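Local atomic coordinates of inner kinetochore subunit cnp3 (Schizosaccharomyces pombe, PDB entry 6O2D), a protein that forms part of the inner kinetochore, the centromere-bound platform on which the outer kinetochore assembles so that chromosomes attach to spindle microtubules and segregate. Residues I98-N103 with F115-N121. Numbering follows the deposited sequence.
Sequences IEVTVN and FIVPRGN
Phe115 drops its ring onto the three inward side chains of strand 98-102, covering Val100 most closely, with Val100 CG2 3.6 Å from Phe115 CZ and Val100 CG1 over one ring face. Chi1 of 73° (p) swings the ring across the gap. Ile98 CD1 reaches Phe115 CE1 at 4.4 Å, and Val102 CG2 lies 4.1 Å from Phe115 CD2. Strands 98-102 and 115-117 are extended, but they belong to opposing sheets: their axes come within 8.8 Å and their N-to-C directions diverge by only 37°, roughly the same way, so side chains, not backbones, fill the space. Val102 also meets Val117, CG2 to CG2 at 4.4 Å, with their CA atoms 6.8 Å apart.

Beyond the strands the two segments approach to 6.4 Å between the CA atoms of Asn103 and Asn121. Asn103, turning out of its strand with phi/psi 58/52, donates from ND2 to Asn121 OD1 at 2.3 Å, too short for an ideal amide hydrogen bond and, at 2.52 Å resolution, better read as a tight fit of the model than as unusual strength. Asn121 (chi1 m) folds back so that its ND2 gives a hydrogen bond to Pro118 O at 2.9 Å, bridging the turn through Gly120, whose phi is 75°. Asn121 OD1 also accepts from Leu22 N of the second subunit.

This is the interior of the cupin jelly-roll barrel of CENP-C, between its facing antiparallel sheets, where Phe91 and Phe107 extend the aromatic cluster round Phe115. The chemistry divides in two: apolar side chains hold the sheets face to face, while an amide pair past the C-terminal ends of the two strands ties the turn to both strand 98-102 and the dimer partner.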
# COMPACT_ATOMS: atom_id res chain seq x y z
N ILE B 98 -5.88 1.09 17.80
CA ILE B 98 -4.81 2.08 17.88
C ILE B 98 -5.42 3.47 17.92
O ILE B 98 -6.49 3.72 17.35
CB ILE B 98 -3.82 2.01 16.69
CG1 ILE B 98 -4.52 2.35 15.38
CG2 ILE B 98 -3.15 0.67 16.62
CD1 ILE B 98 -3.58 2.36 14.18
N GLU B 99 -4.71 4.39 18.58
CA GLU B 99 -4.97 5.82 18.53
C GLU B 99 -3.77 6.49 17.88
O GLU B 99 -2.63 6.31 18.34
CB GLU B 99 -5.21 6.39 19.92
CG GLU B 99 -5.52 7.88 19.97
CD GLU B 99 -4.73 8.59 21.06
OE1 GLU B 99 -5.06 9.76 21.37
OE2 GLU B 99 -3.78 8.00 21.60
N VAL B 100 -4.03 7.24 16.82
CA VAL B 100 -2.96 7.80 16.01
C VAL B 100 -3.11 9.31 15.89
O VAL B 100 -4.23 9.83 15.76
CB VAL B 100 -2.91 7.09 14.64
CG1 VAL B 100 -4.29 6.98 14.07
CG2 VAL B 100 -1.99 7.83 13.69
N THR B 101 -1.98 10.01 15.99
CA THR B 101 -1.80 11.44 15.72
C THR B 101 -1.11 11.70 14.40
O THR B 101 0.01 11.21 14.16
CB THR B 101 -1.07 12.19 16.83
OG1 THR B 101 -1.37 11.68 18.14
CG2 THR B 101 -0.97 13.76 16.59
N VAL B 102 -1.78 12.48 13.56
CA VAL B 102 -1.17 13.06 12.37
C VAL B 102 -1.30 14.57 12.53
O VAL B 102 -2.41 15.11 12.39
CB VAL B 102 -1.84 12.59 11.07
CG1 VAL B 102 -1.20 13.24 9.86
CG2 VAL B 102 -1.80 11.09 10.98
N ASN B 103 -0.19 15.24 12.82
CA ASN B 103 -0.13 16.71 12.88
C ASN B 103 -1.11 17.31 13.89
O ASN B 103 -1.89 18.21 13.58
CB ASN B 103 -0.33 17.33 11.50
CG ASN B 103 0.89 17.15 10.61
OD1 ASN B 103 1.95 16.72 11.08
ND2 ASN B 103 0.75 17.49 9.34
N PHE B 115 -5.08 5.05 7.02
CA PHE B 115 -4.73 6.45 7.06
C PHE B 115 -3.39 6.64 6.36
O PHE B 115 -2.61 5.70 6.21
CB PHE B 115 -4.70 7.00 8.50
CG PHE B 115 -3.53 6.55 9.31
CD1 PHE B 115 -3.55 5.33 9.96
CD2 PHE B 115 -2.41 7.36 9.45
CE1 PHE B 115 -2.47 4.92 10.72
CE2 PHE B 115 -1.34 6.95 10.21
CZ PHE B 115 -1.36 5.74 10.85
N ILE B 116 -3.17 7.86 5.88
CA ILE B 116 -1.93 8.23 5.21
C ILE B 116 -1.23 9.29 6.03
O ILE B 116 -1.86 10.12 6.69
CB ILE B 116 -2.17 8.77 3.78
CG1 ILE B 116 -3.19 9.91 3.81
CG2 ILE B 116 -2.57 7.65 2.85
CD1 ILE B 116 -3.18 10.79 2.58
N VAL B 117 0.09 9.27 5.96
CA VAL B 117 0.88 10.39 6.47
C VAL B 117 1.55 11.02 5.25
O VAL B 117 2.54 10.48 4.75
CB VAL B 117 1.91 9.93 7.50
CG1 VAL B 117 2.63 11.13 8.12
CG2 VAL B 117 1.25 9.07 8.57
N PRO B 118 1.02 12.13 4.73
CA PRO B 118 1.65 12.75 3.55
C PRO B 118 3.08 13.16 3.85
O PRO B 118 3.49 13.30 5.01
CB PRO B 118 0.76 13.97 3.27
CG PRO B 118 -0.53 13.68 3.96
CD PRO B 118 -0.19 12.84 5.15
N ARG B 119 3.84 13.37 2.78
CA ARG B 119 5.21 13.85 2.92
C ARG B 119 5.22 15.16 3.69
O ARG B 119 4.32 15.99 3.54
CB ARG B 119 5.86 14.03 1.55
CG ARG B 119 5.90 12.77 0.70
CD ARG B 119 6.41 13.06 -0.71
NE ARG B 119 5.45 13.82 -1.50
CZ ARG B 119 5.69 14.32 -2.70
NH1 ARG B 119 6.88 14.15 -3.28
NH2 ARG B 119 4.74 15.00 -3.33
N GLY B 120 6.25 15.35 4.51
CA GLY B 120 6.43 16.57 5.28
C GLY B 120 5.51 16.72 6.48
O GLY B 120 5.14 17.84 6.84
N ASN B 121 5.13 15.61 7.12
CA ASN B 121 4.22 15.65 8.27
C ASN B 121 4.77 14.76 9.38
O ASN B 121 5.81 14.12 9.23
CB ASN B 121 2.80 15.24 7.85
CG ASN B 121 2.21 16.19 6.83
OD1 ASN B 121 1.61 17.20 7.19
ND2 ASN B 121 2.39 15.88 5.56